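Local coordinates for universal stress protein (Archaeoglobus fulgidus, PDB 3LOQ) that binds adenosine monophosphate as a member of the universal stress protein A family, although its precise cellular role remains unsettled, at residues E85-L88 and P89-A92; F137-L141 and L142-S146; S274-V277 and I278-S281. All coordinates share one frame; numbering follows the deposited sequence.

How a nucleotide site draws on ordinary helix geometry is illustrated by three local contacts. Contact 2 meets the AMP phosphate directly through S144, V145 and S146. Contact 1 stands on the far side of the pocket, within helix 75-97, where the side chain of L88 is about 9 Å from the nucleotide; the centre of contact 1 is about 27 Å from that of contact 2 and about 30 Å from that of contact 3. Contacts 2 and 3 belong to different universal stress protein family regions, yet touch: K139 NZ forms a salt bridge of 2.8 Å with E275 OE2. Contact 3 is one step behind the phosphate site, with the I278 side chain about 8 Å from AMP.

Contact 1: residues E85-L88 and P89-A92; sequences EEVL and PEVA
P89 meets E85 one turn back in helix 75-97, and the result is a proline kink. Its ring nitrogen has no hydrogen to offer, and CD occupies the place where an N-H would be, 3.1 Å from E85 O. The ring also leans on the preceding leucine, with P89 CD 3.6 Å from L88 CB. At E90 the turn tightens: E90 N passes over E86 O and bonds instead to V87 O at 2.8 Å, a step of three residues. The E90 side chain, CG beside the backbone N (chi1 -53°) and the chain extended beyond it, folds back across V87, whose CG1 lies 3.7 Å from E90 OE1. V91 begins the return to helical spacing through a weak, long bond from V91 N to V87 O, while its CG2 sits 4.3 Å from L88 CD2. Those two side chains make the apolar side of the turn: both rest on V55 of strand 52-60, and L88 also reaches F57, so the kinked helix packs against the sheet by this face while the glutamates lie on the outer surface. By A92 the regular pattern is restored, with A92 N bonded to L88 O at 2.8 Å and a nearly straight N-H...O angle of 167°.

Contact 2: residues F137-L141 and L142-S146; sequences FKKIL and LGSVS. With AMP (adenosine monophosphate), chain C.
K139 runs alongside S144, its aliphatic chain covering the serine that closes the glycine-rich G-2X-G-9X-G(S/T) motif of nucleotide-binding universal stress proteins. From K139 CB, which lies near S144 CB, the chain passes CG, 3.8 Å from S144 CB, and then CD, 3.7 Å from S144 OG; CE stays beside the same hydroxyl. A bend at chi4 (81°) then turns NZ off the serine, to a hydrogen bond with A134 O and a salt bridge with E275. The lysine thus lends the serine its methylenes and spends its charge in another direction.

Backbone bonds close helix 136-142 just before the final Gly-Ser of the motif: L142 N reaches K138 O and G143 N reaches K139 O, each at 2.9 Å. G143 then leaves the helix with phi of 98°, where a CB would press on the preceding carbonyl oxygen, and its own oxygen accepts a hydrogen bond from R132 NH2.

S144 is the N-cap of helix 145-152. With OG anti to the backbone N (chi1 176°), the hydroxyl donates to AMP O1P at 2.6 Å and also accepts from E147 N. Two more donors hold O1P, S146 OG at 2.6 Å and S146 N at 3.0 Å, while V145 N takes O2P at 2.9 Å. V145 CG2 meanwhile packs on the imidazole side of the adenine, 3.4 Å from AMP C8.

The phosphate is thus gripped largely by neutral hydroxyls and by N-H groups at the start of a helix, whose dipole probably adds to the attraction; R132 NH1, also hydrogen-bonded to AMP, probably adds a positive charge.

Contact 3: residues S274-V277 and I278-S281; sequences SESV and IRRS. With ACT (acetate ion), chain K.
I278 lies over the carbonyl of S274 one turn earlier, in helix 273-280, the last helix before the closing strand 285-288. I278 N bonds to S274 O at 2.8 Å, while its CG1 lies 2.9 Å and its CD1 3.3 Å from the same oxygen; the side chain touches L150 of helix 145-152, whose start holds the AMP phosphate. S274 N bonds weakly to an acetate ion, probably from the crystallisation liquor. V277 covers another side, packing on H240 and on I255 and M257 of strand 254-258. Its carbonyl marks the end of the helix: V277 O receives a weak bond from S281 N at 2.9 Å and a longer, weak one from R280 N, itself bonded to S276 O.

R279 carries the polar side. CG is anti to the backbone N (chi1 -172°), and a bend at chi3 (90°) brings the guanidinium back beside E275. There NH1 alone faces the carboxylate, 2.8 Å from E275 OE1 and 3.3 Å from E275 OE2, both bonds weak. The two flat groups are nearly coplanar, their planes 15° apart, and R280 CG lies 4.1 Å above one guanidinium face of R279, towards its rim. With an alanine here, E275 would probably be left to its two lysine partners, and R280 CG would lose the flat surface it rests on.

Those partners are K136 at OE1 and K139 at OE2, so three positive groups share one buried carboxylate. Such a setting is likely to keep E275 ionised, and it ties the first turn of this helix to helix 136-142 by charge.

Contact 1: residues E85-L88 and P89-A92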
loop_
_atom_site.group_PDB
_atom_site.type_symbol
_atom_site.label_atom_id
_atom_site.label_comp_id
_atom_site.label_asym_id
_atom_site.label_seq_id
_atom_site.Cartn_x
_atom_site.Cartn_y
_atom_site.Cartn_z
ATOM N N GLU A 85 -8.620 22.348 -8.018
ATOM C CA GLU A 85 -7.709 23.243 -8.728
ATOM C C GLU A 85 -7.014 24.248 -7.810
ATOM O O GLU A 85 -5.937 24.747 -8.124
ATOM C CB GLU A 85 -8.428 23.931 -9.890
ATOM C CG GLU A 85 -8.416 23.094 -11.161
ATOM C CD GLU A 85 -9.547 23.436 -12.107
ATOM O OE1 GLU A 85 -9.611 22.832 -13.204
ATOM O OE2 GLU A 85 -10.377 24.301 -11.749
ATOM N N GLU A 86 -7.628 24.523 -6.667
ATOM C CA GLU A 86 -6.993 25.325 -5.635
ATOM C C GLU A 86 -5.915 24.543 -4.882
ATOM O O GLU A 86 -4.906 25.111 -4.464
ATOM C CB GLU A 86 -8.039 25.833 -4.643
ATOM C CG GLU A 86 -8.848 26.990 -5.184
ATOM C CD GLU A 86 -9.786 27.587 -4.158
ATOM O OE1 GLU A 86 -10.502 26.818 -3.468
ATOM O OE2 GLU A 86 -9.804 28.834 -4.053
ATOM N N VAL A 87 -6.139 23.242 -4.705
ATOM C CA VAL A 87 -5.297 22.450 -3.817
ATOM C C VAL A 87 -4.228 21.642 -4.548
ATOM O O VAL A 87 -3.052 21.694 -4.182
ATOM C CB VAL A 87 -6.153 21.545 -2.915
ATOM C CG1 VAL A 87 -5.287 20.520 -2.181
ATOM C CG2 VAL A 87 -6.948 22.407 -1.934
ATOM N N LEU A 88 -4.631 20.923 -5.592
ATOM C CA LEU A 88 -3.718 20.050 -6.327
ATOM C C LEU A 88 -2.382 20.695 -6.764
ATOM O O LEU A 88 -1.348 20.027 -6.768
ATOM C CB LEU A 88 -4.440 19.400 -7.519
ATOM C CG LEU A 88 -5.564 18.423 -7.136
ATOM C CD1 LEU A 88 -6.206 17.809 -8.371
ATOM C CD2 LEU A 88 -5.037 17.337 -6.225
ATOM N N PRO A 89 -2.394 21.986 -7.145
ATOM C CA PRO A 89 -1.100 22.578 -7.506
ATOM C C PRO A 89 -0.101 22.529 -6.355
ATOM O O PRO A 89 1.104 22.423 -6.615
ATOM C CB PRO A 89 -1.457 24.027 -7.871
ATOM C CG PRO A 89 -2.870 23.943 -8.357
ATOM C CD PRO A 89 -3.522 22.869 -7.501
ATOM N N GLU A 90 -0.592 22.599 -5.118
ATOM C CA GLU A 90 0.254 22.413 -3.932
ATOM C C GLU A 90 0.835 20.999 -3.932
ATOM O O GLU A 90 2.014 20.795 -3.641
ATOM C CB GLU A 90 -0.544 22.595 -2.627
ATOM C CG GLU A 90 -1.340 23.882 -2.499
ATOM C CD GLU A 90 -2.180 23.917 -1.223
ATOM O OE1 GLU A 90 -3.363 23.504 -1.270
ATOM O OE2 GLU A 90 -1.660 24.348 -0.172
ATOM N N VAL A 91 -0.007 20.019 -4.238
ATOM C CA VAL A 91 0.460 18.638 -4.307
ATOM C C VAL A 91 1.530 18.543 -5.383
ATOM O O VAL A 91 2.632 18.031 -5.127
ATOM C CB VAL A 91 -0.695 17.664 -4.573
ATOM C CG1 VAL A 91 -0.198 16.217 -4.700
ATOM C CG2 VAL A 91 -1.734 17.791 -3.449
ATOM N N ALA A 92 1.235 19.077 -6.567
ATOM C CA ALA A 92 2.198 18.988 -7.666
ATOM C C ALA A 92 3.486 19.672 -7.255
ATOM O O ALA A 92 4.565 19.152 -7.505
ATOM C CB ALA A 92 1.650 19.589 -8.967
#

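Contact 2: residues F137-L141 and L142-S146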
loop_
_atom_site.group_PDB
_atom_site.type_symbol
_atom_site.label_atom_id
_atom_site.label_comp_id
_atom_site.label_asym_id
_atom_site.label_seq_id
_atom_site.Cartn_x
_atom_site.Cartn_y
_atom_site.Cartn_z
ATOM N N PHE A 137 -16.839 -1.567 11.155
ATOM C CA PHE A 137 -18.220 -1.091 11.119
ATOM C C PHE A 137 -18.373 0.151 10.260
ATOM O O PHE A 137 -19.261 0.215 9.409
ATOM C CB PHE A 137 -18.752 -0.831 12.539
ATOM C CG PHE A 137 -20.004 0.045 12.591
ATOM C CD1 PHE A 137 -21.195 -0.364 11.982
ATOM C CD2 PHE A 137 -19.996 1.256 13.280
ATOM C CE1 PHE A 137 -22.371 0.433 12.050
ATOM C CE2 PHE A 137 -21.160 2.072 13.351
ATOM C CZ PHE A 137 -22.353 1.649 12.741
ATOM N N LYS A 138 -17.519 1.145 10.485
ATOM C CA LYS A 138 -17.608 2.378 9.729
ATOM C C LYS A 138 -17.248 2.124 8.273
ATOM O O LYS A 138 -17.810 2.740 7.385
ATOM C CB LYS A 138 -16.707 3.468 10.328
ATOM C CG LYS A 138 -17.235 4.076 11.628
ATOM C CD LYS A 138 -18.538 4.797 11.412
ATOM C CE LYS A 138 -19.088 5.368 12.716
ATOM N NZ LYS A 138 -18.228 6.468 13.246
ATOM N N LYS A 139 -16.298 1.231 8.017
ATOM C CA LYS A 139 -15.980 0.901 6.628
ATOM C C LYS A 139 -17.235 0.360 5.917
ATOM O O LYS A 139 -17.556 0.736 4.788
ATOM C CB LYS A 139 -14.829 -0.110 6.552
ATOM C CG LYS A 139 -13.444 0.500 6.735
ATOM C CD LYS A 139 -12.351 -0.475 6.300
ATOM C CE LYS A 139 -10.952 0.096 6.512
ATOM N NZ LYS A 139 -10.548 -0.053 7.929
ATOM N N ILE A 140 -17.964 -0.500 6.602
ATOM C CA ILE A 140 -19.146 -1.098 6.018
ATOM C C ILE A 140 -20.265 -0.082 5.916
ATOM O O ILE A 140 -20.901 0.054 4.874
ATOM C CB ILE A 140 -19.574 -2.334 6.821
ATOM C CG1 ILE A 140 -18.541 -3.444 6.607
ATOM C CG2 ILE A 140 -20.971 -2.784 6.427
ATOM C CD1 ILE A 140 -18.385 -4.376 7.810
ATOM N N LEU A 141 -20.485 0.661 6.992
ATOM C CA LEU A 141 -21.564 1.635 7.019
ATOM C C LEU A 141 -21.396 2.760 5.990
ATOM O O LEU A 141 -22.375 3.192 5.367
ATOM C CB LEU A 141 -21.704 2.248 8.418
ATOM C CG LEU A 141 -22.891 3.211 8.575
ATOM C CD1 LEU A 141 -24.224 2.452 8.507
ATOM C CD2 LEU A 141 -22.788 4.021 9.863
ATOM N N LEU A 142 -20.171 3.261 5.834
ATOM C CA LEU A 142 -19.979 4.534 5.128
ATOM C C LEU A 142 -19.189 4.394 3.845
ATOM O O LEU A 142 -19.112 5.326 3.050
ATOM C CB LEU A 142 -19.338 5.595 6.039
ATOM C CG LEU A 142 -20.168 6.015 7.258
ATOM C CD1 LEU A 142 -19.438 7.061 8.108
ATOM C CD2 LEU A 142 -21.516 6.554 6.799
ATOM N N GLY A 143 -18.609 3.224 3.638
ATOM C CA GLY A 143 -17.793 3.009 2.461
ATOM C C GLY A 143 -16.314 3.170 2.786
ATOM O O GLY A 143 -15.933 3.875 3.731
ATOM N N SER A 144 -15.480 2.504 1.998
ATOM C CA SER A 144 -14.040 2.573 2.156
ATOM C C SER A 144 -13.435 2.459 0.776
ATOM O O SER A 144 -13.481 1.384 0.157
ATOM C CB SER A 144 -13.541 1.421 3.021
ATOM O OG SER A 144 -12.122 1.445 3.107
ATOM N N VAL A 145 -12.911 3.575 0.281
ATOM C CA VAL A 145 -12.245 3.617 -1.011
ATOM C C VAL A 145 -10.976 2.780 -0.981
ATOM O O VAL A 145 -10.664 2.094 -1.958
ATOM C CB VAL A 145 -11.933 5.066 -1.445
ATOM C CG1 VAL A 145 -11.146 5.082 -2.747
ATOM C CG2 VAL A 145 -13.251 5.858 -1.596
ATOM N N SER A 146 -10.274 2.789 0.149
ATOM C CA SER A 146 -9.020 2.045 0.231
ATOM C C SER A 146 -9.287 0.543 0.213
ATOM O O SER A 146 -8.562 -0.206 -0.447
ATOM C CB SER A 146 -8.166 2.467 1.445
ATOM O OG SER A 146 -8.719 2.045 2.683
HETATM P P AMP C . -10.886 5.158 2.944
HETATM O O1P AMP C . -10.702 3.664 3.014
HETATM O O2P AMP C . -12.057 5.658 2.118
HETATM O O3P AMP C . -10.738 5.841 4.283
HETATM O "O5'" AMP C . -9.604 5.649 2.095
HETATM C "C5'" AMP C . -9.400 7.048 1.923
HETATM C "C4'" AMP C . -8.540 7.213 0.698
HETATM O "O4'" AMP C . -9.296 6.906 -0.474
HETATM C "C3'" AMP C . -8.141 8.650 0.492
HETATM O "O3'" AMP C . -6.959 8.907 1.224
HETATM C "C2'" AMP C . -7.869 8.694 -0.989
HETATM O "O2'" AMP C . -6.561 8.157 -1.180
HETATM C "C1'" AMP C . -8.873 7.721 -1.569
HETATM N N9 AMP C . -10.034 8.496 -2.056
HETATM C C8 AMP C . -11.214 8.620 -1.418
HETATM N N7 AMP C . -12.069 9.403 -2.126
HETATM C C5 AMP C . -11.420 9.794 -3.243
HETATM C C6 AMP C . -11.736 10.627 -4.415
HETATM N N6 AMP C . -12.948 11.208 -4.540
HETATM N N1 AMP C . -10.787 10.781 -5.354
HETATM C C2 AMP C . -9.578 10.201 -5.246
HETATM N N3 AMP C . -9.223 9.430 -4.213
HETATM C C4 AMP C . -10.088 9.188 -3.200
#

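Contact 3: residues S274-V277 and I278-S281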
loop_
_atom_site.group_PDB
_atom_site.type_symbol
_atom_site.label_atom_id
_atom_site.label_comp_id
_atom_site.label_asym_id
_atom_site.label_seq_id
_atom_site.Cartn_x
_atom_site.Cartn_y
_atom_site.Cartn_z
ATOM N N SER A 274 -5.471 -8.666 6.127
ATOM C CA SER A 274 -4.964 -7.388 5.661
ATOM C C SER A 274 -5.758 -6.198 6.215
ATOM O O SER A 274 -5.180 -5.161 6.520
ATOM C CB SER A 274 -4.977 -7.345 4.134
ATOM O OG SER A 274 -6.311 -7.327 3.654
ATOM N N GLU A 275 -7.079 -6.320 6.325
ATOM C CA GLU A 275 -7.846 -5.186 6.826
ATOM C C GLU A 275 -7.427 -4.872 8.267
ATOM O O GLU A 275 -7.189 -3.708 8.611
ATOM C CB GLU A 275 -9.367 -5.407 6.732
ATOM C CG GLU A 275 -10.187 -4.121 7.039
ATOM C CD GLU A 275 -10.264 -3.805 8.536
ATOM O OE1 GLU A 275 -10.094 -4.742 9.350
ATOM O OE2 GLU A 275 -10.495 -2.629 8.900
ATOM N N SER A 276 -7.335 -5.907 9.101
ATOM C CA SER A 276 -6.896 -5.713 10.476
ATOM C C SER A 276 -5.460 -5.184 10.581
ATOM O O SER A 276 -5.182 -4.252 11.340
ATOM C CB SER A 276 -7.034 -7.008 11.265
ATOM O OG SER A 276 -8.380 -7.405 11.307
ATOM N N VAL A 277 -4.541 -5.791 9.843
ATOM C CA VAL A 277 -3.156 -5.353 9.894
ATOM C C VAL A 277 -3.061 -3.897 9.468
ATOM O O VAL A 277 -2.477 -3.067 10.171
ATOM C CB VAL A 277 -2.238 -6.235 9.013
ATOM C CG1 VAL A 277 -0.867 -5.550 8.764
ATOM C CG2 VAL A 277 -2.061 -7.592 9.659
ATOM N N ILE A 278 -3.642 -3.594 8.315
ATOM C CA ILE A 278 -3.582 -2.254 7.767
ATOM C C ILE A 278 -4.196 -1.233 8.730
ATOM O O ILE A 278 -3.670 -0.137 8.907
ATOM C CB ILE A 278 -4.310 -2.189 6.410
ATOM C CG1 ILE A 278 -3.548 -3.004 5.359
ATOM C CG2 ILE A 278 -4.494 -0.736 5.959
ATOM C CD1 ILE A 278 -4.294 -3.198 4.077
ATOM N N ARG A 279 -5.290 -1.602 9.377
ATOM C CA ARG A 279 -6.015 -0.643 10.203
ATOM C C ARG A 279 -5.257 -0.283 11.477
ATOM O O ARG A 279 -5.253 0.869 11.872
ATOM C CB ARG A 279 -7.382 -1.188 10.566
ATOM C CG ARG A 279 -8.295 -0.186 11.267
ATOM C CD ARG A 279 -9.688 -0.809 11.483
ATOM N NE ARG A 279 -9.726 -1.475 12.768
ATOM C CZ ARG A 279 -9.799 -2.785 12.957
ATOM N NH1 ARG A 279 -9.877 -3.623 11.935
ATOM N NH2 ARG A 279 -9.801 -3.246 14.198
ATOM N N ARG A 280 -4.604 -1.265 12.096
ATOM C CA ARG A 280 -3.973 -1.073 13.396
ATOM C C ARG A 280 -2.474 -0.828 13.281
ATOM O O ARG A 280 -1.799 -0.566 14.279
ATOM C CB ARG A 280 -4.255 -2.276 14.310
ATOM C CG ARG A 280 -5.677 -2.820 14.166
ATOM C CD ARG A 280 -6.250 -3.379 15.457
ATOM N NE ARG A 280 -5.558 -4.574 15.929
ATOM C CZ ARG A 280 -4.978 -4.667 17.123
ATOM N NH1 ARG A 280 -5.016 -3.626 17.949
ATOM N NH2 ARG A 280 -4.361 -5.792 17.490
ATOM N N SER A 281 -1.954 -0.890 12.061
ATOM C CA SER A 281 -0.525 -0.686 11.868
ATOM C C SER A 281 -0.160 0.782 11.993
ATOM O O SER A 281 -0.820 1.644 11.417
ATOM C CB SER A 281 -0.043 -1.229 10.515
ATOM O OG SER A 281 1.259 -0.745 10.238
HETATM C C ACT K . -5.281 -10.828 3.426
HETATM O O ACT K . -5.956 -11.325 4.364
HETATM O OXT ACT K . -5.930 -10.133 2.584
HETATM C CH3 ACT K . -3.787 -11.069 3.337
#